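Local coordinates for 5'-AMP-activated protein kinase subunit beta (Schizosaccharomyces pombe, PDB 2QRD) that serves as the beta subunit of AMP-activated protein kinase, probably holding the heterotrimer together and helping to set its location and substrate choice when glucose is limiting, at residues 9-13 and 14-18; 54-58 and 59-63. All coordinates share one frame; numbering follows the deposited sequence.

Contact 1 of 2, residues 9-13 and 14-18; sequences TEIPA and FLTSN
Phe-14 carries its CG between the backbone N and the carbonyl carbon (chi1 76°), and this folds the ring back along the chain toward Pro-12. Leu-15 is turned differently: its CG lies opposite the carbonyl carbon (chi1 -62°), and the extended branch runs alongside the same proline. The two residues touch different parts of Pro-12. The CE1 corner of Phe-14 comes to 3.5 Å from Pro-12 CB at an oblique angle. Leu-15 CD1 lies 4.0 Å from Pro-12 CG, with the leucine and the proline side by side and pointing the same way. Leu-15 also covers part of one face of the Phe-14 ring. Its CG sits 3.8 Å above the ring plane, offset toward the rim.

The backbone makes two overlapping type I beta turns, 12-15 and 13-16, in a long N-terminal stretch without regular secondary structure. The first is closed by a weak bond from Leu-15 N to Pro-12 O, at 3.5 Å. The second is firmer, with Thr-16 N to Ala-13 O at 3.1 Å. The turns bring the proline, the phenyl ring and the leucine together. This apolar group packs on the chain of the SNF1-like protein kinase ssp2, so the contact belongs to the interface between subunits. There Phe-14 stacks with Tyr-51 of the kinase chain, Pro-12 and Phe-14 meet its Pro-44, and Leu-15 rests on its Tyr-31.

The CB of the exposed Thr-16 points toward residues 9-13. Ile-11 CG2 comes to 3.9 Å from Thr-16 OG1, and the two side chains cross at about a right angle.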
ATOM      1  N   THR B   9      36.335   1.658   9.742  1.00 49.61           N
ATOM      2  CA  THR B   9      35.469   1.335  10.884  1.00 50.15           C
ATOM      3  C   THR B   9      35.519   2.414  11.975  1.00 50.03           C
ATOM      4  O   THR B   9      34.584   2.551  12.773  1.00 49.67           O
ATOM      5  CB  THR B   9      35.819  -0.049  11.480  1.00 50.32           C
ATOM      6  OG1 THR B   9      35.254  -0.155  12.791  1.00 52.57           O
ATOM      7  CG2 THR B   9      37.332  -0.261  11.562  1.00 49.87           C
ATOM      8  N   GLU B  10      36.605   3.191  11.968  1.00 50.00           N
ATOM      9  CA  GLU B  10      36.891   4.182  13.004  1.00 50.24           C
ATOM     10  C   GLU B  10      36.676   5.652  12.571  1.00 49.99           C
ATOM     11  O   GLU B  10      37.070   6.070  11.467  1.00 49.73           O
ATOM     12  CB  GLU B  10      38.323   3.982  13.536  1.00 50.42           C
ATOM     13  CG  GLU B  10      38.679   2.528  13.912  1.00 51.54           C
ATOM     14  CD  GLU B  10      37.842   1.965  15.067  1.00 53.18           C
ATOM     15  OE1 GLU B  10      36.810   1.304  14.799  1.00 52.93           O
ATOM     16  OE2 GLU B  10      38.219   2.176  16.243  1.00 53.10           O
ATOM     17  N   ILE B  11      36.074   6.428  13.472  1.00 49.61           N
ATOM     18  CA  ILE B  11      35.798   7.853  13.244  1.00 49.68           C
ATOM     19  C   ILE B  11      37.105   8.658  13.022  1.00 49.63           C
ATOM     20  O   ILE B  11      38.090   8.458  13.740  1.00 49.15           O
ATOM     21  CB  ILE B  11      34.947   8.448  14.432  1.00 49.92           C
ATOM     22  CG1 ILE B  11      33.641   7.662  14.613  1.00 49.98           C
ATOM     23  CG2 ILE B  11      34.623   9.933  14.225  1.00 49.10           C
ATOM     24  CD1 ILE B  11      33.255   7.469  16.070  1.00 49.40           C
ATOM     25  N   PRO B  12      37.117   9.561  12.019  1.00 49.69           N
ATOM     26  CA  PRO B  12      38.332  10.362  11.822  1.00 49.46           C
ATOM     27  C   PRO B  12      38.645  11.181  13.066  1.00 49.39           C
ATOM     28  O   PRO B  12      37.738  11.720  13.699  1.00 49.75           O
ATOM     29  CB  PRO B  12      37.983  11.272  10.640  1.00 49.37           C
ATOM     30  CG  PRO B  12      36.810  10.591   9.951  1.00 49.44           C
ATOM     31  CD  PRO B  12      36.058   9.893  11.038  1.00 49.72           C
ATOM     32  N   ALA B  13      39.929  11.261  13.398  1.00 49.27           N
ATOM     33  CA  ALA B  13      40.392  11.802  14.670  1.00 48.75           C
ATOM     34  C   ALA B  13      40.422  13.333  14.722  1.00 48.40           C
ATOM     35  O   ALA B  13      40.266  13.910  15.795  1.00 48.52           O
ATOM     36  CB  ALA B  13      41.762  11.211  15.023  1.00 48.68           C
ATOM     37  N   PHE B  14      40.600  13.987  13.577  1.00 47.88           N
ATOM     38  CA  PHE B  14      40.564  15.441  13.526  1.00 47.74           C
ATOM     39  C   PHE B  14      39.171  15.990  13.876  1.00 48.25           C
ATOM     40  O   PHE B  14      39.057  17.123  14.317  1.00 48.50           O
ATOM     41  CB  PHE B  14      41.064  15.964  12.172  1.00 47.73           C
ATOM     42  CG  PHE B  14      40.072  15.812  11.041  1.00 48.42           C
ATOM     43  CD1 PHE B  14      39.847  14.567  10.443  1.00 48.57           C
ATOM     44  CD2 PHE B  14      39.375  16.923  10.561  1.00 48.69           C
ATOM     45  CE1 PHE B  14      38.915  14.423   9.402  1.00 48.65           C
ATOM     46  CE2 PHE B  14      38.441  16.794   9.526  1.00 48.85           C
ATOM     47  CZ  PHE B  14      38.211  15.540   8.947  1.00 48.38           C
ATOM     48  N   LEU B  15      38.123  15.177  13.689  1.00 48.60           N
ATOM     49  CA  LEU B  15      36.736  15.530  14.058  1.00 48.66           C
ATOM     50  C   LEU B  15      36.435  15.288  15.555  1.00 49.15           C
ATOM     51  O   LEU B  15      35.475  15.828  16.104  1.00 48.72           O
ATOM     52  CB  LEU B  15      35.729  14.759  13.194  1.00 48.16           C
ATOM     53  CG  LEU B  15      35.682  14.930  11.667  1.00 47.19           C
ATOM     54  CD1 LEU B  15      34.806  13.874  11.050  1.00 45.25           C
ATOM     55  CD2 LEU B  15      35.185  16.303  11.252  1.00 47.40           C
ATOM     56  N   THR B  16      37.277  14.489  16.203  1.00 49.83           N
ATOM     57  CA  THR B  16      37.105  14.108  17.607  1.00 50.46           C
ATOM     58  C   THR B  16      37.887  15.044  18.553  1.00 51.09           C
ATOM     59  O   THR B  16      37.814  14.910  19.781  1.00 51.26           O
ATOM     60  CB  THR B  16      37.437  12.582  17.773  1.00 50.66           C
ATOM     61  OG1 THR B  16      36.355  11.800  17.229  1.00 49.36           O
ATOM     62  CG2 THR B  16      37.681  12.171  19.222  1.00 50.56           C
ATOM     63  N   SER B  17      38.603  16.013  17.969  1.00 51.84           N
ATOM     64  CA  SER B  17      39.389  17.003  18.729  1.00 52.22           C
ATOM     65  C   SER B  17      38.552  18.222  19.160  1.00 52.59           C
ATOM     66  O   SER B  17      37.669  18.682  18.423  1.00 52.42           O
ATOM     67  CB  SER B  17      40.607  17.456  17.912  1.00 52.42           C
ATOM     68  OG  SER B  17      41.675  17.899  18.746  1.00 52.99           O
ATOM     69  N   ASN B  18      38.850  18.730  20.361  1.00 53.20           N
ATOM     70  CA  ASN B  18      38.191  19.908  20.957  1.00 53.10           C
ATOM     71  C   ASN B  18      38.287  21.172  20.097  1.00 53.25           C
ATOM     72  O   ASN B  18      39.374  21.579  19.679  1.00 53.32           O
ATOM     73  CB  ASN B  18      38.757  20.172  22.338  1.00 53.07           C
TER

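Contact 2 of 2, residues 54-58 and 59-63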
ATOM      1  N   PRO B  54       3.656  12.279 -11.026  1.00 50.78           N
ATOM      2  CA  PRO B  54       4.379  12.609 -12.256  1.00 50.85           C
ATOM      3  C   PRO B  54       5.628  11.724 -12.386  1.00 51.72           C
ATOM      4  O   PRO B  54       6.063  11.096 -11.404  1.00 50.67           O
ATOM      5  CB  PRO B  54       4.755  14.081 -12.073  1.00 50.63           C
ATOM      6  CG  PRO B  54       4.700  14.334 -10.609  1.00 49.80           C
ATOM      7  CD  PRO B  54       3.733  13.362 -10.017  1.00 50.46           C
ATOM      8  N   ASN B  55       6.163  11.647 -13.603  1.00 52.88           N
ATOM      9  CA  ASN B  55       7.429  10.973 -13.836  1.00 54.25           C
ATOM     10  C   ASN B  55       8.544  11.646 -13.059  1.00 54.79           C
ATOM     11  O   ASN B  55       8.614  12.876 -12.998  1.00 55.51           O
ATOM     12  CB  ASN B  55       7.750  10.913 -15.335  1.00 54.69           C
ATOM     13  CG  ASN B  55       6.775  10.032 -16.092  1.00 55.10           C
ATOM     14  OD1 ASN B  55       6.076   9.205 -15.502  1.00 58.53           O
ATOM     15  ND2 ASN B  55       6.705  10.216 -17.391  1.00 56.23           N
ATOM     16  N   PRO B  56       9.408  10.846 -12.436  1.00 55.34           N
ATOM     17  CA  PRO B  56      10.411  11.474 -11.589  1.00 55.86           C
ATOM     18  C   PRO B  56      11.624  11.933 -12.384  1.00 56.38           C
ATOM     19  O   PRO B  56      11.838  11.504 -13.512  1.00 56.72           O
ATOM     20  CB  PRO B  56      10.804  10.345 -10.640  1.00 55.70           C
ATOM     21  CG  PRO B  56      10.659   9.110 -11.472  1.00 55.98           C
ATOM     22  CD  PRO B  56       9.537   9.376 -12.466  1.00 54.95           C
ATOM     23  N   ASN B  57      12.392  12.829 -11.794  1.00 57.24           N
ATOM     24  CA  ASN B  57      13.711  13.159 -12.294  1.00 57.85           C
ATOM     25  C   ASN B  57      14.588  11.911 -12.103  1.00 57.90           C
ATOM     26  O   ASN B  57      14.790  11.440 -10.970  1.00 57.48           O
ATOM     27  CB  ASN B  57      14.246  14.358 -11.503  1.00 58.10           C
ATOM     28  CG  ASN B  57      15.545  14.904 -12.036  1.00 58.51           C
ATOM     29  OD1 ASN B  57      16.219  14.299 -12.875  1.00 59.71           O
ATOM     30  ND2 ASN B  57      15.921  16.067 -11.530  1.00 60.78           N
ATOM     31  N   HIS B  58      15.062  11.368 -13.224  1.00 57.97           N
ATOM     32  CA  HIS B  58      15.922  10.196 -13.236  1.00 58.54           C
ATOM     33  C   HIS B  58      17.157  10.352 -12.348  1.00 58.24           C
ATOM     34  O   HIS B  58      17.673   9.351 -11.839  1.00 58.77           O
ATOM     35  CB  HIS B  58      16.334   9.818 -14.663  1.00 59.06           C
ATOM     36  CG  HIS B  58      15.186   9.765 -15.637  1.00 62.40           C
ATOM     37  ND1 HIS B  58      13.961   9.197 -15.329  1.00 62.78           N
ATOM     38  CD2 HIS B  58      15.083  10.211 -16.917  1.00 63.47           C
ATOM     39  CE1 HIS B  58      13.153   9.306 -16.370  1.00 62.55           C
ATOM     40  NE2 HIS B  58      13.809   9.914 -17.346  1.00 64.64           N
ATOM     41  N   VAL B  59      17.624  11.581 -12.123  1.00 57.49           N
ATOM     42  CA  VAL B  59      18.741  11.755 -11.186  1.00 57.01           C
ATOM     43  C   VAL B  59      18.351  11.590  -9.703  1.00 56.64           C
ATOM     44  O   VAL B  59      19.239  11.465  -8.867  1.00 57.08           O
ATOM     45  CB  VAL B  59      19.593  13.064 -11.411  1.00 57.31           C
ATOM     46  CG1 VAL B  59      20.188  13.126 -12.831  1.00 56.08           C
ATOM     47  CG2 VAL B  59      18.794  14.314 -11.069  1.00 57.89           C
ATOM     48  N   LEU B  60      17.054  11.590  -9.378  1.00 55.58           N
ATOM     49  CA  LEU B  60      16.608  11.505  -7.980  1.00 54.77           C
ATOM     50  C   LEU B  60      16.066  10.127  -7.598  1.00 54.64           C
ATOM     51  O   LEU B  60      15.408   9.955  -6.556  1.00 55.32           O
ATOM     52  CB  LEU B  60      15.566  12.583  -7.672  1.00 54.57           C
ATOM     53  CG  LEU B  60      15.927  14.051  -7.949  1.00 54.47           C
ATOM     54  CD1 LEU B  60      14.696  14.959  -7.810  1.00 50.29           C
ATOM     55  CD2 LEU B  60      17.079  14.505  -7.054  1.00 53.40           C
ATOM     56  N   LEU B  61      16.338   9.154  -8.452  1.00 53.87           N
ATOM     57  CA  LEU B  61      16.092   7.753  -8.171  1.00 53.12           C
ATOM     58  C   LEU B  61      16.898   7.232  -6.954  1.00 53.09           C
ATOM     59  O   LEU B  61      18.100   7.482  -6.820  1.00 52.92           O
ATOM     60  CB  LEU B  61      16.378   6.926  -9.431  1.00 52.89           C
ATOM     61  CG  LEU B  61      15.183   6.549 -10.328  1.00 52.20           C
ATOM     62  CD1 LEU B  61      14.010   7.511 -10.236  1.00 50.85           C
ATOM     63  CD2 LEU B  61      15.622   6.390 -11.766  1.00 51.60           C
ATOM     64  N   ASN B  62      16.201   6.521  -6.075  1.00 52.50           N
ATOM     65  CA  ASN B  62      16.751   5.985  -4.830  1.00 52.62           C
ATOM     66  C   ASN B  62      17.550   6.967  -3.970  1.00 51.38           C
ATOM     67  O   ASN B  62      18.541   6.622  -3.355  1.00 51.90           O
ATOM     68  CB  ASN B  62      17.427   4.615  -5.048  1.00 53.29           C
ATOM     69  CG  ASN B  62      16.404   3.494  -5.426  1.00 55.47           C
ATOM     70  OD1 ASN B  62      16.600   2.777  -6.409  1.00 58.73           O
ATOM     71  ND2 ASN B  62      15.309   3.378  -4.667  1.00 56.61           N
ATOM     72  N   HIS B  63      17.074   8.209  -3.945  1.00 50.49           N
ATOM     73  CA  HIS B  63      17.399   9.176  -2.907  1.00 48.57           C
ATOM     74  C   HIS B  63      16.329   9.098  -1.834  1.00 48.34           C
ATOM     75  O   HIS B  63      15.133   9.090  -2.119  1.00 47.93           O
ATOM     76  CB  HIS B  63      17.440  10.601  -3.481  1.00 48.54           C
ATOM     77  CG  HIS B  63      18.660  10.886  -4.298  1.00 45.96           C
ATOM     78  ND1 HIS B  63      19.728  11.608  -3.812  1.00 45.20           N
ATOM     79  CD2 HIS B  63      18.995  10.527  -5.556  1.00 42.94           C
ATOM     80  CE1 HIS B  63      20.670  11.683  -4.734  1.00 43.14           C
ATOM     81  NE2 HIS B  63      20.252  11.028  -5.800  1.00 43.74           N
TER
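Residues 57-60 form a type I beta turn, with His-58 and Val-59 at its corners, combined with an Asx turn. The bend lies in the interaction domain of the beta subunit, in the loop between helix 46-49 and strand 65-67.

Two hydrogen bonds close it. Leu-60 N reaches Asn-57 O at 2.8 Å, with an N-H...O angle of 159°. Val-59 N reaches Asn-57 OD1 at 3.2 Å and is about as straight. With chi1 at -173°, the Asn-57 amide extends forward to this N-H. Val-59 N stands above the plane of the Asn-57 amide. The backbone and side-chain oxygens of one residue thus grip two successive N-H groups.

Apolar contacts flank the turn. Leu-60 lays its CD1 3.8 Å from Asn-57 CB. Pro-56 CG meets Leu-61 CD1 at 3.9 Å, and both residues also touch Thr-79 of strand 74-82, so the turn sits against the sheet. Leu-60 packs in addition on His-34 and Leu-35 of this chain and on Phe-15 of the SNF1-like protein kinase ssp2.

Carbon-to-oxygen and carbon-to-nitrogen contacts lie beside the turn. Leu-61 CD2 approaches His-58 O at 3.6 Å. The Asn-57 amide also presses on a valine methyl: Val-59 CG2 lies 3.1 Å from Asn-57 OD1, a tight approach, and 3.4 Å from Asn-57 ND2.

Overall arrangement
Contact 1 comes first along the chain and contact 2 follows, with helix 46-49 between them. Their centres are 35 Å apart and their nearest atoms about 21 Å apart, so they do not touch. They lie on opposite sides of the chain's centre. Contact 1 belongs to an extended N-terminal arm, far from the antiparallel sheet of this chain. Contact 2 lies against that sheet, packing on strand 74-82. Both are turns in loops, away from the ADP site, and both meet the kinase chain. The beta subunit therefore engages its kinase partner at widely separated points, consistent with its role in heterotrimer formation.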